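Putative citrate lyase, alfa subunit (Streptococcus mutans, PDB 2HJ0) is a putative alpha subunit of the citrate lyase (CitF) family, an alpha/beta protein present in the assembly as two copies. Local coordinates at residues A[408-414]-A[437-443]; A[274-279]-A[366-371]; A[377-381]-A[470-474]; A[262-268]-A[459-465]. All blocks are in the same frame, centred on the assembly; numbering follows the deposited sequence.

Contact 1: residues A[408-414]-A[437-443]; sequences KMSLVIS and SVDVVVT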
# COMPACT_ATOMS: atom_id res chain seq x y z
N LYS A 408 -24.42 5.73 -10.05
CA LYS A 408 -25.81 5.91 -9.71
C LYS A 408 -26.56 6.04 -11.02
O LYS A 408 -27.68 5.59 -11.15
CB LYS A 408 -26.04 7.21 -8.95
CG LYS A 408 -25.30 7.36 -7.63
CD LYS A 408 -25.85 6.46 -6.56
CE LYS A 408 -25.36 6.94 -5.20
NZ LYS A 408 -23.87 7.00 -5.13
N MSE A 409 -25.93 6.69 -11.98
CA MSE A 409 -26.56 6.87 -13.28
C MSE A 409 -25.55 6.76 -14.41
O MSE A 409 -24.65 7.59 -14.55
CB MSE A 409 -27.27 8.22 -13.35
CG MSE A 409 -27.91 8.51 -14.68
SE MSE A 409 -28.81 10.22 -14.62
CE MSE A 409 -27.29 11.37 -14.78
N SER A 410 -25.71 5.72 -15.21
CA SER A 410 -24.83 5.45 -16.34
C SER A 410 -25.32 6.03 -17.65
O SER A 410 -26.44 5.76 -18.08
CB SER A 410 -24.64 3.94 -16.50
OG SER A 410 -23.75 3.45 -15.53
N LEU A 411 -24.47 6.82 -18.29
CA LEU A 411 -24.81 7.41 -19.58
C LEU A 411 -23.96 6.78 -20.66
O LEU A 411 -22.74 6.69 -20.53
CB LEU A 411 -24.58 8.91 -19.59
CG LEU A 411 -25.82 9.78 -19.43
CD1 LEU A 411 -26.40 9.52 -18.04
CD2 LEU A 411 -25.46 11.24 -19.60
N VAL A 412 -24.60 6.32 -21.73
CA VAL A 412 -23.87 5.75 -22.85
C VAL A 412 -24.21 6.63 -24.05
O VAL A 412 -25.31 6.56 -24.62
CB VAL A 412 -24.29 4.27 -23.13
CG1 VAL A 412 -23.66 3.78 -24.42
CG2 VAL A 412 -23.87 3.37 -21.97
N ILE A 413 -23.28 7.51 -24.41
CA ILE A 413 -23.51 8.39 -25.54
C ILE A 413 -22.73 7.93 -26.75
O ILE A 413 -21.62 7.42 -26.63
CB ILE A 413 -23.11 9.85 -25.20
CG1 ILE A 413 -21.59 9.99 -25.11
CG2 ILE A 413 -23.73 10.27 -23.88
CD1 ILE A 413 -21.14 11.41 -24.91
N SER A 414 -23.33 8.10 -27.92
CA SER A 414 -22.71 7.71 -29.18
C SER A 414 -23.56 8.06 -30.41
O SER A 414 -24.79 7.88 -30.41
CB SER A 414 -22.43 6.21 -29.21
OG SER A 414 -22.06 5.84 -30.52
N SER A 437 -27.24 -2.23 -16.64
CA SER A 437 -26.27 -1.29 -16.07
C SER A 437 -26.31 0.05 -16.81
O SER A 437 -25.70 1.03 -16.38
CB SER A 437 -24.84 -1.85 -16.15
OG SER A 437 -24.57 -2.78 -15.13
N VAL A 438 -27.00 0.07 -17.94
CA VAL A 438 -27.09 1.28 -18.74
C VAL A 438 -28.40 1.97 -18.39
O VAL A 438 -29.48 1.39 -18.56
CB VAL A 438 -27.03 0.95 -20.23
CG1 VAL A 438 -27.08 2.23 -21.04
CG2 VAL A 438 -25.75 0.17 -20.52
N ASP A 439 -28.30 3.19 -17.90
CA ASP A 439 -29.47 3.96 -17.50
C ASP A 439 -30.02 4.88 -18.57
O ASP A 439 -31.22 4.88 -18.85
CB ASP A 439 -29.15 4.78 -16.26
CG ASP A 439 -28.78 3.90 -15.07
OD1 ASP A 439 -29.61 3.05 -14.70
OD2 ASP A 439 -27.66 4.06 -14.52
N VAL A 440 -29.14 5.66 -19.18
CA VAL A 440 -29.56 6.60 -20.20
C VAL A 440 -28.63 6.57 -21.39
O VAL A 440 -27.41 6.58 -21.24
CB VAL A 440 -29.58 8.04 -19.67
CG1 VAL A 440 -30.14 8.98 -20.75
CG2 VAL A 440 -30.40 8.12 -18.39
N VAL A 441 -29.23 6.55 -22.57
CA VAL A 441 -28.47 6.54 -23.81
C VAL A 441 -28.67 7.90 -24.48
O VAL A 441 -29.79 8.41 -24.55
CB VAL A 441 -28.97 5.40 -24.73
CG1 VAL A 441 -28.39 5.55 -26.13
CG2 VAL A 441 -28.57 4.06 -24.15
N VAL A 442 -27.58 8.50 -24.96
CA VAL A 442 -27.66 9.81 -25.61
C VAL A 442 -27.11 9.75 -27.04
O VAL A 442 -26.02 9.24 -27.28
CB VAL A 442 -26.85 10.86 -24.81
CG1 VAL A 442 -26.99 12.23 -25.45
CG2 VAL A 442 -27.33 10.89 -23.37
N THR A 443 -27.89 10.28 -27.99
CA THR A 443 -27.52 10.32 -29.40
C THR A 443 -27.74 11.73 -29.94
O THR A 443 -28.09 12.63 -29.18
CB THR A 443 -28.37 9.36 -30.23
OG1 THR A 443 -29.72 9.84 -30.29
CG2 THR A 443 -28.36 7.98 -29.61
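The parallel pairing of 408-414 with 437-443 shows how backbone bonding and side-chain packing combine. V412 and V442 lose the most surface here. The backbone of V412 bonds on both sides: its N donates to V440 O (2.9 Å), and its O accepts from V442 N (3.0 Å). V442 O in turn accepts from S414 N, also at 3.0 Å, so the bonds run through every second residue, as in a regular parallel pair. The side chain of V412 lies on the same sheet face as V441 and meets V438, CG2 to CG1, at 3.5 Å. V442 is on the other face with L411 and I413, its CB 3.3 Å from I413 CG2; this face is covered by helix 251-265. S410 is the third anchor. Its O receives V440 N at 2.9 Å and, at a poorer angle, D439 N at 3.2 Å, while its N donates to D439 OD2 (2.7 Å); its hydroxyl turns to A404. The other carboxylate oxygen of D439 forms a salt bridge with R453. Where the regular pairing begins, a buried aspartate replaces a backbone acceptor, and beyond it the strands are joined by main-chain bonds between two apolar faces.

Contact 2: residues A[274-279]-A[366-371]; sequences FSFQTG and QLDICV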
# COMPACT_ATOMS: atom_id res chain seq x y z
N PHE A 274 -21.02 16.51 -5.92
CA PHE A 274 -21.37 15.32 -6.69
C PHE A 274 -20.12 14.82 -7.41
O PHE A 274 -19.24 15.61 -7.73
CB PHE A 274 -22.47 15.66 -7.70
CG PHE A 274 -21.97 16.35 -8.93
CD1 PHE A 274 -21.66 15.62 -10.07
CD2 PHE A 274 -21.76 17.73 -8.94
CE1 PHE A 274 -21.13 16.24 -11.20
CE2 PHE A 274 -21.23 18.36 -10.07
CZ PHE A 274 -20.91 17.62 -11.20
N SER A 275 -20.04 13.52 -7.66
CA SER A 275 -18.88 12.94 -8.33
C SER A 275 -19.21 12.55 -9.76
O SER A 275 -20.38 12.38 -10.11
CB SER A 275 -18.39 11.70 -7.58
OG SER A 275 -19.43 10.75 -7.43
N PHE A 276 -18.19 12.38 -10.59
CA PHE A 276 -18.42 12.01 -11.97
C PHE A 276 -17.16 11.53 -12.68
O PHE A 276 -16.03 11.78 -12.24
CB PHE A 276 -19.00 13.18 -12.75
CG PHE A 276 -18.03 14.31 -12.92
CD1 PHE A 276 -17.80 15.22 -11.89
CD2 PHE A 276 -17.29 14.43 -14.08
CE1 PHE A 276 -16.84 16.21 -12.02
CE2 PHE A 276 -16.33 15.43 -14.22
CZ PHE A 276 -16.11 16.32 -13.19
N GLN A 277 -17.37 10.87 -13.81
CA GLN A 277 -16.29 10.39 -14.64
C GLN A 277 -16.72 10.60 -16.09
O GLN A 277 -17.82 10.23 -16.47
CB GLN A 277 -16.01 8.91 -14.38
CG GLN A 277 -14.86 8.37 -15.21
CD GLN A 277 -14.72 6.87 -15.12
OE1 GLN A 277 -14.29 6.32 -14.11
NE2 GLN A 277 -15.09 6.19 -16.19
N THR A 278 -15.85 11.24 -16.88
CA THR A 278 -16.14 11.49 -18.29
C THR A 278 -15.14 10.75 -19.15
O THR A 278 -14.16 10.19 -18.66
CB THR A 278 -16.06 12.98 -18.66
OG1 THR A 278 -14.83 13.52 -18.19
CG2 THR A 278 -17.23 13.74 -18.04
N GLY A 279 -15.40 10.76 -20.45
CA GLY A 279 -14.54 10.07 -21.39
C GLY A 279 -13.14 10.64 -21.56
O GLY A 279 -12.77 11.64 -20.94
N GLN A 366 -18.60 5.22 -5.25
CA GLN A 366 -18.98 6.52 -4.76
C GLN A 366 -19.20 7.45 -5.94
O GLN A 366 -19.34 8.66 -5.78
CB GLN A 366 -17.89 7.07 -3.86
CG GLN A 366 -17.58 6.15 -2.69
CD GLN A 366 -18.80 5.85 -1.85
OE1 GLN A 366 -18.89 4.80 -1.22
NE2 GLN A 366 -19.74 6.79 -1.82
N LEU A 367 -19.27 6.87 -7.12
CA LEU A 367 -19.47 7.65 -8.32
C LEU A 367 -20.96 7.93 -8.59
O LEU A 367 -21.76 7.00 -8.62
CB LEU A 367 -18.84 6.89 -9.48
CG LEU A 367 -18.66 7.58 -10.82
CD1 LEU A 367 -17.83 8.85 -10.67
CD2 LEU A 367 -17.98 6.60 -11.77
N ASP A 368 -21.33 9.19 -8.78
CA ASP A 368 -22.73 9.52 -9.05
C ASP A 368 -23.10 9.36 -10.52
O ASP A 368 -24.22 8.96 -10.84
CB ASP A 368 -23.09 10.96 -8.63
CG ASP A 368 -22.98 11.18 -7.13
OD1 ASP A 368 -23.42 10.29 -6.35
OD2 ASP A 368 -22.48 12.26 -6.74
N ILE A 369 -22.18 9.68 -11.42
CA ILE A 369 -22.50 9.54 -12.83
C ILE A 369 -21.26 9.29 -13.69
O ILE A 369 -20.17 9.76 -13.38
CB ILE A 369 -23.29 10.79 -13.32
CG1 ILE A 369 -23.96 10.50 -14.65
CG2 ILE A 369 -22.36 12.00 -13.47
CD1 ILE A 369 -23.02 10.66 -15.84
N CYS A 370 -21.43 8.52 -14.75
CA CYS A 370 -20.34 8.24 -15.66
C CYS A 370 -20.86 8.39 -17.09
O CYS A 370 -22.02 8.11 -17.39
CB CYS A 370 -19.78 6.82 -15.43
SG CYS A 370 -20.92 5.44 -15.84
N VAL A 371 -19.97 8.84 -17.97
CA VAL A 371 -20.27 9.05 -19.38
C VAL A 371 -19.41 8.07 -20.18
O VAL A 371 -18.19 8.21 -20.23
CB VAL A 371 -19.96 10.51 -19.78
CG1 VAL A 371 -20.39 10.76 -21.22
CG2 VAL A 371 -20.66 11.48 -18.83
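Side chains can take over backbone pairing at the start of a strand, and S275 with D368 illustrates the principle. S275 N donates to D368 OD2 (2.9 Å), and D368 N returns a bond to S275 OG (2.8 Å), so each residue's side chain accepts from the other's backbone. The same hydroxyl donates to Q366 O at 2.7 Å and is thus used both as donor and as acceptor. D368 has a second, weak partner in its long ion pair with K408.

Further along, the main chains pair directly in parallel fashion. Q277 N donates to I369 O and Q277 O accepts from V371 N, both at 3.0 Å, and the bonds flank C370, whose CA approaches Q277 O to 3.3 Å. The axes of strands 275-277 and 369-371 run 17° apart. Around these bonds the packing divides by face. F276 CB rests on I369 CG2 at 3.6 Å, while the ring of F276 leads off to M313 and L316 of helix 311-318. On the face of Q277 and C370, L367 CD2 comes within 4.0 Å of Q277 CB; the amide of Q277 reaches Y354.

These are central neighbours in a mixed, largely parallel sheet. Chemically, two reciprocal side-chain-to-backbone bonds substitute for main-chain pairing where the strands begin, consistent with the weak bonding of 275-277.

Contact 3: residues A[377-381]-A[470-474]; sequences VDTNF and IEELK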
# COMPACT_ATOMS: atom_id res chain seq x y z
N VAL A 377 -25.05 -1.14 -29.39
CA VAL A 377 -25.97 -1.14 -28.26
C VAL A 377 -27.31 -1.58 -28.83
O VAL A 377 -27.86 -0.91 -29.69
CB VAL A 377 -26.04 0.28 -27.61
CG1 VAL A 377 -26.09 1.34 -28.67
CG2 VAL A 377 -27.25 0.37 -26.69
N ASP A 378 -27.79 -2.74 -28.38
CA ASP A 378 -29.05 -3.28 -28.88
C ASP A 378 -30.29 -2.74 -28.17
O ASP A 378 -30.18 -1.86 -27.32
CB ASP A 378 -29.04 -4.82 -28.84
CG ASP A 378 -28.81 -5.37 -27.46
OD1 ASP A 378 -29.43 -4.86 -26.50
OD2 ASP A 378 -28.01 -6.34 -27.32
N THR A 379 -31.45 -3.27 -28.53
CA THR A 379 -32.71 -2.83 -27.94
C THR A 379 -32.90 -3.33 -26.51
O THR A 379 -33.96 -3.16 -25.90
CB THR A 379 -33.91 -3.30 -28.78
OG1 THR A 379 -33.99 -4.73 -28.73
CG2 THR A 379 -33.77 -2.85 -30.22
N ASN A 380 -31.88 -3.97 -25.97
CA ASN A 380 -31.95 -4.46 -24.60
C ASN A 380 -31.00 -3.66 -23.73
O ASN A 380 -30.78 -3.97 -22.56
CB ASN A 380 -31.60 -5.94 -24.54
CG ASN A 380 -32.82 -6.83 -24.74
OD1 ASN A 380 -33.70 -6.53 -25.56
ND2 ASN A 380 -32.88 -7.93 -23.98
N PHE A 381 -30.45 -2.61 -24.34
CA PHE A 381 -29.50 -1.73 -23.68
C PHE A 381 -28.13 -2.35 -23.43
O PHE A 381 -27.32 -1.79 -22.69
CB PHE A 381 -30.12 -1.18 -22.40
CG PHE A 381 -31.09 -0.05 -22.63
CD1 PHE A 381 -30.63 1.27 -22.72
CD2 PHE A 381 -32.44 -0.31 -22.84
CE1 PHE A 381 -31.50 2.32 -23.00
CE2 PHE A 381 -33.33 0.74 -23.13
CZ PHE A 381 -32.86 2.06 -23.21
N ILE A 470 -35.39 2.86 -26.93
CA ILE A 470 -34.21 2.29 -27.56
C ILE A 470 -34.61 1.69 -28.92
O ILE A 470 -33.83 1.73 -29.87
CB ILE A 470 -33.54 1.21 -26.62
CG1 ILE A 470 -32.19 0.77 -27.18
CG2 ILE A 470 -34.43 -0.01 -26.50
CD1 ILE A 470 -31.20 1.89 -27.34
N GLU A 471 -35.83 1.16 -29.02
CA GLU A 471 -36.28 0.57 -30.29
C GLU A 471 -36.37 1.62 -31.39
O GLU A 471 -36.06 1.35 -32.55
CB GLU A 471 -37.64 -0.11 -30.15
CG GLU A 471 -37.66 -1.37 -29.29
CD GLU A 471 -37.57 -1.07 -27.80
OE1 GLU A 471 -38.24 -0.10 -27.34
OE2 GLU A 471 -36.85 -1.81 -27.09
N GLU A 472 -36.80 2.82 -31.02
CA GLU A 472 -36.91 3.90 -32.00
C GLU A 472 -35.55 4.34 -32.50
O GLU A 472 -35.42 4.73 -33.66
CB GLU A 472 -37.65 5.08 -31.40
CG GLU A 472 -39.10 4.79 -31.13
CD GLU A 472 -39.79 5.94 -30.44
OE1 GLU A 472 -39.25 6.42 -29.42
OE2 GLU A 472 -40.87 6.36 -30.91
N LEU A 473 -34.54 4.29 -31.64
CA LEU A 473 -33.20 4.67 -32.04
C LEU A 473 -32.67 3.70 -33.08
O LEU A 473 -32.02 4.10 -34.04
CB LEU A 473 -32.27 4.69 -30.82
CG LEU A 473 -32.46 5.84 -29.84
CD1 LEU A 473 -31.46 5.69 -28.70
CD2 LEU A 473 -32.26 7.17 -30.55
N LYS A 474 -32.96 2.41 -32.88
CA LYS A 474 -32.53 1.37 -33.79
C LYS A 474 -33.17 1.58 -35.15
O LYS A 474 -32.49 1.57 -36.18
CB LYS A 474 -32.90 0.00 -33.22
CG LYS A 474 -32.37 -1.17 -34.03
CD LYS A 474 -33.33 -1.57 -35.13
CE LYS A 474 -34.58 -2.15 -34.54
NZ LYS A 474 -35.56 -2.48 -35.59
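A helix can be seated on a turn without one hydrogen bond between them, as 377-381 and 470-474 demonstrate. The bonds of the turn lie mainly within it. D378 OD1 accepts from N380 N (2.7 Å), forming an Asx turn, and also from N382 N; F381 N donates to D378 O (3.1 Å), closing a type I beta turn from D378 to F381. On the other side K474 N bonds to I470 O (3.2 Å) in the first turn of helix 470-481.

Apolar contacts join the two, and I470 is at their centre. Its CG1 lies over the face of the F381 ring, 4.3 Å from the centroid, in a CH-pi contact; its CB is 3.5 Å from F381 CE2, and its CD1 4.3 Å from V377 CG2. T379 CG2 meets K474 CB at 4.2 Å. Separately, I470 CG2 makes a van der Waals approach to the carbonyl T379 O at 3.2 Å. F381 and L473 both pack on V441 of strand 440-442, so turn and helix lie together against the sheet. With no hydrogen bond between the segments, the attachment rests on shape: an isoleucine fitted against a turn and an aromatic face.

Contact 4: residues A[262-268]-A[459-465]; sequences KVITSSP and YFKDLKV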
# COMPACT_ATOMS: atom_id res chain seq x y z
N LYS A 262 -26.81 17.99 -20.29
CA LYS A 262 -28.14 18.42 -19.83
C LYS A 262 -28.78 17.31 -19.03
O LYS A 262 -29.52 17.57 -18.08
CB LYS A 262 -29.05 18.79 -21.01
CG LYS A 262 -28.76 20.15 -21.64
CD LYS A 262 -29.57 20.36 -22.94
CE LYS A 262 -29.18 21.64 -23.69
NZ LYS A 262 -29.86 21.72 -25.02
N VAL A 263 -28.49 16.06 -19.39
CA VAL A 263 -29.05 14.95 -18.65
C VAL A 263 -28.43 14.93 -17.24
O VAL A 263 -29.15 14.77 -16.25
CB VAL A 263 -28.81 13.62 -19.37
CG1 VAL A 263 -29.36 12.47 -18.54
CG2 VAL A 263 -29.46 13.65 -20.73
N ILE A 264 -27.12 15.13 -17.16
CA ILE A 264 -26.40 15.14 -15.89
C ILE A 264 -26.82 16.32 -15.02
O ILE A 264 -27.19 16.16 -13.86
CB ILE A 264 -24.85 15.22 -16.12
CG1 ILE A 264 -24.36 13.97 -16.86
CG2 ILE A 264 -24.10 15.33 -14.79
CD1 ILE A 264 -22.98 14.12 -17.42
N THR A 265 -26.75 17.53 -15.58
CA THR A 265 -27.13 18.72 -14.83
C THR A 265 -28.62 18.79 -14.51
O THR A 265 -29.04 19.67 -13.77
CB THR A 265 -26.74 19.98 -15.57
OG1 THR A 265 -27.35 19.98 -16.86
CG2 THR A 265 -25.23 20.04 -15.72
N SER A 266 -29.43 17.88 -15.04
CA SER A 266 -30.85 17.91 -14.73
C SER A 266 -31.18 16.68 -13.92
O SER A 266 -32.33 16.46 -13.55
CB SER A 266 -31.71 17.91 -15.99
OG SER A 266 -31.50 19.06 -16.79
N SER A 267 -30.19 15.86 -13.62
CA SER A 267 -30.44 14.64 -12.88
C SER A 267 -30.57 14.92 -11.39
O SER A 267 -30.13 15.97 -10.91
CB SER A 267 -29.31 13.63 -13.12
OG SER A 267 -28.14 13.99 -12.41
N PRO A 268 -31.16 13.99 -10.63
CA PRO A 268 -31.31 14.18 -9.19
C PRO A 268 -29.99 13.97 -8.45
O PRO A 268 -29.98 13.80 -7.24
CB PRO A 268 -32.33 13.11 -8.82
CG PRO A 268 -31.92 12.00 -9.71
CD PRO A 268 -31.73 12.69 -11.05
N TYR A 459 -38.42 11.89 -13.40
CA TYR A 459 -37.57 13.04 -13.10
C TYR A 459 -37.22 13.87 -14.34
O TYR A 459 -37.07 15.09 -14.25
CB TYR A 459 -36.28 12.58 -12.43
CG TYR A 459 -35.67 13.63 -11.52
CD1 TYR A 459 -36.11 13.76 -10.20
CD2 TYR A 459 -34.68 14.50 -11.98
CE1 TYR A 459 -35.58 14.74 -9.37
CE2 TYR A 459 -34.14 15.49 -11.16
CZ TYR A 459 -34.60 15.60 -9.86
OH TYR A 459 -34.08 16.58 -9.04
N PHE A 460 -37.07 13.20 -15.48
CA PHE A 460 -36.74 13.88 -16.72
C PHE A 460 -37.96 14.16 -17.57
O PHE A 460 -37.83 14.68 -18.68
CB PHE A 460 -35.73 13.07 -17.54
CG PHE A 460 -34.37 12.98 -16.93
CD1 PHE A 460 -33.71 14.12 -16.50
CD2 PHE A 460 -33.73 11.74 -16.80
CE1 PHE A 460 -32.43 14.04 -15.94
CE2 PHE A 460 -32.45 11.66 -16.24
CZ PHE A 460 -31.80 12.81 -15.81
N LYS A 461 -39.14 13.83 -17.06
CA LYS A 461 -40.37 14.03 -17.84
C LYS A 461 -40.39 15.37 -18.56
O LYS A 461 -40.70 15.44 -19.73
CB LYS A 461 -41.62 13.91 -16.95
CG LYS A 461 -41.75 15.04 -15.93
CD LYS A 461 -43.15 15.10 -15.32
CE LYS A 461 -43.52 13.84 -14.55
NZ LYS A 461 -44.89 13.98 -13.96
N ASP A 462 -40.04 16.44 -17.85
CA ASP A 462 -40.07 17.76 -18.45
C ASP A 462 -38.74 18.22 -19.03
O ASP A 462 -38.62 19.34 -19.51
CB ASP A 462 -40.58 18.76 -17.42
CG ASP A 462 -42.07 18.61 -17.16
OD1 ASP A 462 -42.52 18.98 -16.05
OD2 ASP A 462 -42.80 18.14 -18.07
N LEU A 463 -37.74 17.35 -18.99
CA LEU A 463 -36.43 17.68 -19.54
C LEU A 463 -36.60 18.09 -21.00
O LEU A 463 -37.12 17.33 -21.82
CB LEU A 463 -35.52 16.46 -19.44
CG LEU A 463 -34.01 16.67 -19.54
CD1 LEU A 463 -33.31 15.33 -19.65
CD2 LEU A 463 -33.68 17.51 -20.73
N LYS A 464 -36.17 19.30 -21.34
CA LYS A 464 -36.29 19.77 -22.72
C LYS A 464 -35.24 19.17 -23.65
O LYS A 464 -34.28 19.83 -24.03
CB LYS A 464 -36.22 21.29 -22.77
CG LYS A 464 -37.39 21.93 -22.07
CD LYS A 464 -38.66 21.53 -22.77
CE LYS A 464 -39.86 21.66 -21.87
NZ LYS A 464 -40.98 20.88 -22.48
N VAL A 465 -35.45 17.91 -24.00
CA VAL A 465 -34.55 17.20 -24.89
C VAL A 465 -35.38 16.07 -25.48
O VAL A 465 -36.09 15.38 -24.75
CB VAL A 465 -33.33 16.60 -24.16
CG1 VAL A 465 -32.67 15.55 -25.04
CG2 VAL A 465 -32.33 17.70 -23.82
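The end of helix 251-265 and the residues after it pack on the loop that follows helix 454-459. K262, in the last turn of helix 251-265, sets the aliphatic part of its side chain on V465, CD to CG2 at 3.9 Å. One residue on, V263 brings CG1 to within 3.7 Å of F460 CZ, and its CG2 lies 4.3 Å from L463 CD1. I264 and T265 face away from the loop; I264 packs instead on L411, I369 and V371 of the sheet. This is the alpha/beta layering of the fold: the helix covers the sheet, and the loop, with its type I turn from F460 to L463, lies along the side of the helix end. S266 returns to the helix, its OG bonding K262 O at 2.8 Å, while its O is at the edge of the Y459 ring, 3.2 Å from CE2, and its CB is 3.9 Å from F460 CE1. S267 likewise ties OG to I264 O (2.8 Å), and its CB touches F460 CZ at 3.8 Å. P268, last of the segment, places CB over the face of the Y459 ring, 3.7 Å from its centroid and 18° off the ring normal, a CH-pi contact that occupies one face of an otherwise exposed tyrosine.

All four contacts are grouped around one mixed sheet. Contacts 2 and 1 join consecutive strand pairs in the order 275-277, 369-372, 409-413, 440-442; their centres are 11 Å apart, and L411 N probably bonds to C370 O between them. Contact 4 lies against one face, where I264 touches both I369 and L411. Contact 3 lies against the other, with F381 and L473 on V441; the centres of contacts 3 and 4 are 20 Å apart and they do not touch. Along the chain, contact 4 encloses contacts 2 and 1, contact 3 encloses contact 1, and contacts 3 and 4 cross. Sequence-distant segments are thus gathered into one layered alpha/beta unit.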